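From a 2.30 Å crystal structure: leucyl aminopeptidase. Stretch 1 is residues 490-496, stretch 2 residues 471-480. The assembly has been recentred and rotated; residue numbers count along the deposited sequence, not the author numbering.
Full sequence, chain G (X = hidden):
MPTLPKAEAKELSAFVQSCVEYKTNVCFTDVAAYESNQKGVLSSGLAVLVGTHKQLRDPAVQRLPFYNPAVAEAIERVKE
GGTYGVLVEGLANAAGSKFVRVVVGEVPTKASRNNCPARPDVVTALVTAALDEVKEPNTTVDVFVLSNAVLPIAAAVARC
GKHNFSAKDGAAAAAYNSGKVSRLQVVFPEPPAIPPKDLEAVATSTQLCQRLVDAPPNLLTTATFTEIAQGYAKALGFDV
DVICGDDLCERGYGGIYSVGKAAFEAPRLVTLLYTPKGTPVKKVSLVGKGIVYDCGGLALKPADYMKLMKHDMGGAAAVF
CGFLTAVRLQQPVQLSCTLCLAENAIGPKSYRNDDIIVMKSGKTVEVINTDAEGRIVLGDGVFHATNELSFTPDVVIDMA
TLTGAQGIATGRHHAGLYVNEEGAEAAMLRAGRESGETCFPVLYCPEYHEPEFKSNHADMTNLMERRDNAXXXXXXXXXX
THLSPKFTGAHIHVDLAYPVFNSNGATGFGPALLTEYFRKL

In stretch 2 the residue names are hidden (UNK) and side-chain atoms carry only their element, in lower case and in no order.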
# COMPACT_ATOMS: atom_id res chain seq x y z
N ALA G 490 3.36 -35.88 25.00
CA ALA G 490 3.88 -35.32 23.77
C ALA G 490 2.82 -34.45 23.13
O ALA G 490 1.67 -34.80 23.04
CB ALA G 490 4.33 -36.41 22.81
N HIS G 491 3.25 -33.29 22.65
CA HIS G 491 2.34 -32.38 21.93
C HIS G 491 2.87 -32.11 20.53
O HIS G 491 3.98 -31.65 20.35
CB HIS G 491 2.18 -31.07 22.66
CG HIS G 491 1.40 -30.06 21.89
ND1 HIS G 491 1.82 -28.78 21.70
CD2 HIS G 491 0.23 -30.18 21.22
CE1 HIS G 491 0.95 -28.14 20.94
NE2 HIS G 491 -0.02 -28.97 20.63
N ILE G 492 2.05 -32.46 19.55
CA ILE G 492 2.37 -32.29 18.15
C ILE G 492 1.44 -31.25 17.53
O ILE G 492 0.25 -31.48 17.41
CB ILE G 492 2.21 -33.58 17.35
CG1 ILE G 492 3.08 -34.70 17.95
CG2 ILE G 492 2.60 -33.35 15.89
CD1 ILE G 492 2.78 -36.08 17.39
N HIS G 493 2.02 -30.11 17.16
CA HIS G 493 1.28 -29.06 16.48
C HIS G 493 1.58 -29.15 14.99
O HIS G 493 2.71 -29.08 14.58
CB HIS G 493 1.64 -27.69 17.04
CG HIS G 493 1.18 -26.55 16.17
ND1 HIS G 493 -0.15 -26.32 15.89
CD2 HIS G 493 1.87 -25.62 15.48
CE1 HIS G 493 -0.25 -25.30 15.07
NE2 HIS G 493 0.96 -24.84 14.83
N VAL G 494 0.54 -29.33 14.22
CA VAL G 494 0.62 -29.48 12.76
C VAL G 494 -0.01 -28.25 12.06
O VAL G 494 -1.22 -28.03 12.11
CB VAL G 494 -0.10 -30.73 12.24
CG1 VAL G 494 0.18 -30.95 10.76
CG2 VAL G 494 0.35 -31.94 13.02
N ASP G 495 0.84 -27.46 11.44
CA ASP G 495 0.41 -26.27 10.71
C ASP G 495 0.31 -26.70 9.26
O ASP G 495 1.31 -26.93 8.59
CB ASP G 495 1.38 -25.10 10.87
CG ASP G 495 0.79 -23.77 10.39
OD1 ASP G 495 -0.12 -23.78 9.53
OD2 ASP G 495 1.27 -22.71 10.85
N LEU G 496 -0.91 -26.83 8.80
CA LEU G 496 -1.17 -27.32 7.42
C LEU G 496 -1.94 -26.32 6.54
O LEU G 496 -2.73 -26.67 5.68
CB LEU G 496 -1.87 -28.68 7.43
CG LEU G 496 -2.91 -28.94 8.51
CD1 LEU G 496 -4.09 -28.00 8.41
CD2 LEU G 496 -3.40 -30.37 8.38
N UNK G 471 7.69 -17.50 13.02
CA UNK G 471 6.25 -17.30 13.11
C UNK G 471 5.42 -18.57 13.22
O UNK G 471 4.40 -18.59 13.87
N UNK G 472 5.84 -19.62 12.55
CA UNK G 472 5.12 -20.90 12.62
C UNK G 472 5.26 -21.40 14.07
O UNK G 472 4.31 -21.86 14.67
c UNK G 472 5.78 -21.45 10.25
c UNK G 472 4.74 -23.18 11.69
c UNK G 472 5.66 -21.96 11.67
N UNK G 473 6.48 -21.28 14.58
CA UNK G 473 6.83 -21.78 15.89
C UNK G 473 6.10 -21.02 16.99
O UNK G 473 5.53 -21.61 17.92
o UNK G 473 9.04 -22.36 15.06
c UNK G 473 8.33 -21.69 16.10
N UNK G 474 6.12 -19.72 16.89
CA UNK G 474 5.48 -18.84 17.91
C UNK G 474 3.97 -19.10 18.01
O UNK G 474 3.43 -19.11 19.10
s UNK G 474 7.42 -16.86 18.07
c UNK G 474 5.74 -17.36 17.62
N UNK G 475 3.31 -19.32 16.89
CA UNK G 475 1.87 -19.66 16.93
C UNK G 475 1.65 -20.98 17.69
O UNK G 475 0.72 -21.12 18.47
c UNK G 475 1.28 -19.74 15.55
N UNK G 476 2.54 -21.92 17.45
CA UNK G 476 2.52 -23.20 18.17
C UNK G 476 2.74 -22.98 19.65
O UNK G 476 2.00 -23.49 20.50
N UNK G 477 3.73 -22.17 19.96
CA UNK G 477 4.06 -21.87 21.36
C UNK G 477 2.82 -21.37 22.09
O UNK G 477 2.53 -21.76 23.21
o UNK G 477 5.42 -19.01 26.84
c UNK G 477 5.21 -20.86 21.49
c UNK G 477 5.39 -19.44 25.54
c UNK G 477 5.98 -20.64 25.21
c UNK G 477 5.92 -21.09 23.91
c UNK G 477 4.71 -19.13 23.27
c UNK G 477 5.31 -20.34 22.90
c UNK G 477 4.76 -18.68 24.58
N UNK G 478 2.12 -20.44 21.46
CA UNK G 478 0.92 -19.83 22.06
C UNK G 478 -0.03 -20.93 22.55
O UNK G 478 -0.55 -20.90 23.66
c UNK G 478 -1.10 -17.09 22.22
c UNK G 478 0.18 -18.92 21.08
c UNK G 478 -2.26 -19.09 21.63
c UNK G 478 -2.27 -16.56 22.77
c UNK G 478 -3.43 -17.29 22.74
c UNK G 478 -3.43 -18.57 22.17
c UNK G 478 -1.09 -18.35 21.65
N UNK G 479 -0.26 -21.86 21.66
CA UNK G 479 -1.19 -22.98 21.92
C UNK G 479 -0.72 -23.78 23.16
O UNK G 479 -1.52 -24.10 24.01
c UNK G 479 -2.14 -25.12 21.08
c UNK G 479 -1.91 -23.18 19.53
c UNK G 479 -1.68 -23.88 18.20
c UNK G 479 -1.29 -23.92 20.72
N UNK G 480 0.58 -24.00 23.27
CA UNK G 480 1.15 -24.78 24.38
C UNK G 480 0.91 -24.14 25.75
O UNK G 480 0.76 -24.85 26.73
c UNK G 480 2.65 -25.11 24.24
c UNK G 480 2.90 -25.79 22.93
o UNK G 480 3.43 -23.92 24.32
O HOH W 1 1.78 -22.55 13.46

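Position 471, the first of the stretch and already helical, has no side-chain atoms at all, so it is Gly-471; nothing of the strand lies near it, and its O accepts a hydrogen bond from the backbone N of position 475.

Position 472 carries three carbons, one bearing the other two, hence Val-472. Its CB points sideways, yet CG1 comes within 3.6 Å of Asp-495 OD2, a plain van der Waals contact. The branched side chain fills space beside the acid without competing for its hydrogen bonds.

Position 473 has one carbon and then one oxygen, and touches nothing on the strand: Ser-473. It points away, and its hydroxyl is hydrogen-bonded elsewhere in the structure. Position 474 ends one carbon in a sulfur, which makes it Cys-474, out of reach of the strand; small and weakly polar, it is compatible with burial.

At position 475 a single carbon defines Ala-475. CB points toward the strand, but its nearest atom there, His-493 NE2, is 5.2 Å away, so this small residue makes no close contact.

Position 476 has no side-chain atoms and is Gly-476. Its CA approaches His-493 CD2 at 3.7 Å and lies 4.1 Å from the ring centroid, an off-centre CH-pi contact. An ideal CB here would sit 3.1 Å from His-493 CD2, uncomfortably tight; the bare backbone lets the imidazole pack close to the helix.

Position 477 shows one carbon leading to a six-carbon ring that bears an oxygen: Tyr-477, pointing away and partly exposed, so its polar oxygen need not be enclosed. Position 478 has the same ring without the oxygen and is Phe-478, out of reach of the strand, its all-hydrocarbon side chain suited to a buried site.

Position 479 has four carbons, forked at the first, with one arm two carbons long. This is Ile-479, which points toward the strand and reaches both histidines: CD1 is 3.7 Å from His-493 ND1, and CG2 is 4.3 Å from His-491 CE1.

Position 480 has a carbon bearing one oxygen and one carbon, hence Thr-480. Its methyl CG2 meets the edge of the His-491 ring, 3.4 Å from ND1, while OG1 donates to Tyr-477 O at 2.6 Å, satisfying the hydroxyl within the helix.

Alternate strand residues, His-491, His-493 and Asp-495, face the helix and meet Thr-480, Gly-476 and Val-472 in reverse order, as the 135° angle between the two directions requires. No direct hydrogen bond joins the stretches. Packing is supplemented by water 1, whose O donates to Val-472 O (2.9 Å) and Asp-495 OD2 (2.7 Å) and hydrogen-bonds His-493 NE2 at 2.8 Å, linking polar groups that the packing leaves apart.

Stretch 2 (471-480) GVSCAGYFIT
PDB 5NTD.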